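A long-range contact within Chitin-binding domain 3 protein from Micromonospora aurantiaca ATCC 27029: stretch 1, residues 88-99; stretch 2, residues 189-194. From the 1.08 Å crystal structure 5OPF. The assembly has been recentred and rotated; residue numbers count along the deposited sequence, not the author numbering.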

# COMPACT_ATOMS: atom_id res chain seq x y z
N ALA A 88 -2.61 -12.99 -8.63
CA ALA A 88 -2.64 -13.64 -7.30
C ALA A 88 -1.48 -13.14 -6.43
O ALA A 88 -0.58 -13.88 -6.04
CB ALA A 88 -2.63 -15.16 -7.46
N TRP A 89 -1.54 -11.85 -6.09
CA TRP A 89 -0.60 -11.26 -5.14
C TRP A 89 -0.71 -11.98 -3.80
O TRP A 89 -1.81 -12.35 -3.37
CB TRP A 89 -0.95 -9.78 -4.93
CG TRP A 89 -0.70 -8.92 -6.13
CD1 TRP A 89 -1.59 -8.64 -7.15
CD2 TRP A 89 0.51 -8.24 -6.46
NE1 TRP A 89 -0.99 -7.83 -8.08
CE2 TRP A 89 0.29 -7.57 -7.68
CE3 TRP A 89 1.77 -8.14 -5.84
CZ2 TRP A 89 1.28 -6.81 -8.30
CZ3 TRP A 89 2.74 -7.38 -6.45
CH2 TRP A 89 2.50 -6.73 -7.68
N LYS A 90 0.41 -12.19 -3.14
CA LYS A 90 0.39 -12.86 -1.85
C LYS A 90 -0.34 -12.03 -0.80
O LYS A 90 -0.04 -10.84 -0.60
CB LYS A 90 1.81 -13.17 -1.38
CG LYS A 90 2.59 -14.09 -2.30
CD LYS A 90 1.88 -15.40 -2.59
CE LYS A 90 2.73 -16.27 -3.52
NZ LYS A 90 2.01 -17.50 -3.95
N THR A 91 -1.26 -12.67 -0.08
CA THR A 91 -2.03 -12.05 0.99
C THR A 91 -1.44 -12.38 2.35
O THR A 91 -0.68 -13.34 2.52
CB THR A 91 -3.48 -12.55 0.96
OG1 THR A 91 -3.49 -13.97 1.11
CG2 THR A 91 -4.18 -12.18 -0.33
N VAL A 92 -1.84 -11.60 3.36
CA VAL A 92 -1.68 -11.99 4.76
C VAL A 92 -3.07 -12.05 5.39
O VAL A 92 -4.00 -11.34 4.94
CB VAL A 92 -0.76 -11.04 5.54
CG1 VAL A 92 0.65 -11.06 4.95
CG2 VAL A 92 -1.31 -9.62 5.58
N PRO A 93 -3.24 -12.85 6.43
CA PRO A 93 -4.56 -12.98 7.06
C PRO A 93 -4.88 -11.83 7.99
O PRO A 93 -4.03 -11.39 8.78
CB PRO A 93 -4.45 -14.29 7.85
CG PRO A 93 -3.00 -14.46 8.09
CD PRO A 93 -2.28 -13.84 6.94
N VAL A 94 -6.12 -11.35 7.92
CA VAL A 94 -6.62 -10.30 8.79
C VAL A 94 -8.04 -10.66 9.23
O VAL A 94 -8.68 -11.55 8.67
CB VAL A 94 -6.60 -8.90 8.13
CG1 VAL A 94 -5.17 -8.53 7.72
CG2 VAL A 94 -7.56 -8.85 6.94
N THR A 95 -8.51 -9.99 10.28
CA THR A 95 -9.89 -10.07 10.73
C THR A 95 -10.63 -8.79 10.37
O THR A 95 -10.02 -7.79 9.99
CB THR A 95 -9.97 -10.34 12.24
OG1 THR A 95 -9.26 -9.32 12.96
CG2 THR A 95 -9.36 -11.70 12.57
N ASN A 96 -11.96 -8.81 10.49
CA ASN A 96 -12.74 -7.67 10.00
C ASN A 96 -12.39 -6.38 10.72
O ASN A 96 -12.35 -5.32 10.09
CB ASN A 96 -14.23 -7.97 10.10
CG ASN A 96 -14.62 -9.12 9.21
OD1 ASN A 96 -14.66 -10.27 9.66
ND2 ASN A 96 -14.87 -8.83 7.94
N ASN A 97 -12.16 -6.45 12.02
CA ASN A 97 -11.57 -5.35 12.78
C ASN A 97 -10.08 -5.62 12.82
O ASN A 97 -9.64 -6.60 13.44
CB ASN A 97 -12.14 -5.32 14.19
CG ASN A 97 -13.54 -4.83 14.23
OD1 ASN A 97 -13.78 -3.62 14.27
ND2 ASN A 97 -14.49 -5.75 14.21
N PHE A 98 -9.30 -4.77 12.16
CA PHE A 98 -7.87 -4.98 12.04
C PHE A 98 -7.17 -3.65 12.23
O PHE A 98 -7.81 -2.60 12.40
CB PHE A 98 -7.50 -5.69 10.73
CG PHE A 98 -7.71 -4.85 9.50
CD1 PHE A 98 -8.98 -4.64 8.99
CD2 PHE A 98 -6.63 -4.30 8.83
CE1 PHE A 98 -9.17 -3.89 7.85
CE2 PHE A 98 -6.81 -3.55 7.70
CZ PHE A 98 -8.09 -3.34 7.20
N ARG A 99 -5.85 -3.71 12.23
CA ARG A 99 -5.00 -2.55 12.46
C ARG A 99 -3.98 -2.44 11.34
O ARG A 99 -3.34 -3.43 10.99
CB ARG A 99 -4.28 -2.70 13.81
CG ARG A 99 -5.28 -2.72 14.96
CD ARG A 99 -4.76 -3.44 16.19
NE ARG A 99 -3.64 -2.77 16.84
CZ ARG A 99 -3.70 -1.59 17.45
NH1 ARG A 99 -4.84 -0.89 17.47
NH2 ARG A 99 -2.62 -1.09 18.03
N SER A 189 -2.34 -3.03 -0.10
CA SER A 189 -1.93 -4.23 0.63
C SER A 189 -2.94 -5.35 0.38
O SER A 189 -4.14 -5.17 0.59
CB SER A 189 -1.89 -4.00 2.15
OG SER A 189 -1.01 -2.95 2.48
N ASP A 190 -2.44 -6.51 -0.04
CA ASP A 190 -3.30 -7.67 -0.26
C ASP A 190 -3.53 -8.42 1.04
O ASP A 190 -2.58 -8.75 1.76
CB ASP A 190 -2.70 -8.57 -1.33
CG ASP A 190 -2.53 -7.84 -2.64
OD1 ASP A 190 -3.56 -7.63 -3.32
OD2 ASP A 190 -1.36 -7.45 -2.97
N VAL A 191 -4.80 -8.67 1.35
CA VAL A 191 -5.19 -9.32 2.59
C VAL A 191 -6.22 -10.40 2.31
O VAL A 191 -6.85 -10.44 1.25
CB VAL A 191 -5.72 -8.32 3.64
CG1 VAL A 191 -4.67 -7.28 3.97
CG2 VAL A 191 -7.02 -7.67 3.18
N ASP A 192 -6.42 -11.27 3.30
CA ASP A 192 -7.48 -12.27 3.23
C ASP A 192 -8.19 -12.23 4.57
O ASP A 192 -7.58 -12.52 5.61
CB ASP A 192 -6.89 -13.65 2.93
CG ASP A 192 -7.95 -14.68 2.60
OD1 ASP A 192 -9.01 -14.71 3.26
OD2 ASP A 192 -7.73 -15.48 1.65
N PHE A 193 -9.47 -11.86 4.56
CA PHE A 193 -10.29 -11.75 5.76
C PHE A 193 -10.73 -13.10 6.32
O PHE A 193 -11.41 -13.14 7.35
CB PHE A 193 -11.50 -10.83 5.49
CG PHE A 193 -11.14 -9.36 5.50
CD1 PHE A 193 -11.19 -8.64 6.67
CD2 PHE A 193 -10.76 -8.71 4.35
CE1 PHE A 193 -10.85 -7.30 6.71
CE2 PHE A 193 -10.42 -7.36 4.37
CZ PHE A 193 -10.46 -6.65 5.56
N GLY A 194 -10.32 -14.19 5.69
CA GLY A 194 -10.63 -15.52 6.19
C GLY A 194 -11.91 -16.09 5.64
O GLY A 194 -12.63 -15.40 4.88
OXT GLY A 194 -12.24 -17.24 5.97
O HOH W 1 0.91 -8.61 -1.98
O HOH W 2 -5.51 -15.60 0.22
O HOH W 3 -12.44 -11.94 9.63

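The contact between residues 88-99 and 189-194 is a short parallel β pairing, held by a ladder of backbone hydrogen bonds and closed at one end by an aromatic side chain that packs against the partner stretch. It illustrates a general principle: in a parallel pairing the backbone sets the register, and side chains and ordered water fill in around it.

The ladder follows the usual parallel pattern, in which one strand reaches alternate residues of its neighbour. Val92 and Val191 form one bridge, Pro93 and Asp192 the next, each with CA atoms 4.9 Å apart. The amide of Val92 begins the series with a weak bond, its N lying 3.4 Å from Asp190 O. The carbonyl of the same valine then accepts the next bond of the ladder, Asp192 N to Val92 O at 2.9 Å, and Val94 N closes the run on Asp192 O at 3.0 Å and a nearly straight 167°. Proline has no amide proton to offer, but none is required of Pro93, because the bonds on this strand fall to the residues before and after it. Its CA instead sits 3.4 Å from Asp192 O, a CA-H···O contact that supplements the N-H bond to the same oxygen. A similar contact, between Phe193 CA and Val94 O at 3.3 Å, extends the close backbone approach past the last hydrogen bond.

Side chains divide between the faces of this small sheet. Val92 and Val191 share one face, where their methyls are only loosely apposed, Val92 CG2 to Val191 CG1 being 4.4 Å. Val94 makes the tighter fit: its CG2 lies 3.8 Å from Val191 CB and also sits 3.6 Å from the centroid of the Phe193 ring, almost on the ring normal, as a CH-π contact. The Phe193 ring thus has a methyl over one face while its edge is directed toward the face of Phe98. The two aromatic planes stand at 80°, with centroids 5.6 Å apart, in an offset edge-to-face arrangement that sets the ring's C-H edge against π density. Asn96 also borders the Phe193 edge, its CA 3.8 Å from Phe193 CD1.

On the face shared by Pro93 and Asp192, the chemistry is polar and partly mediated by solvent. Water 2 links Thr91 OG1, at 2.7 Å, to Asp192 OD2, at 2.6 Å, and donates to the carboxylate. The other carboxylate oxygen turns back within its own stretch, where Gly194 N donates to Asp192 OD1 at 2.8 Å. Two further waters span the ends of the contact: water 1 lies 2.8 Å from Lys90 O and 2.7 Å from Asp190 OD2, while water 3 lies 2.8 Å from both Asn96 OD1 and Phe193 O. Such waters connect polar atoms of the two stretches that do not bond to each other directly.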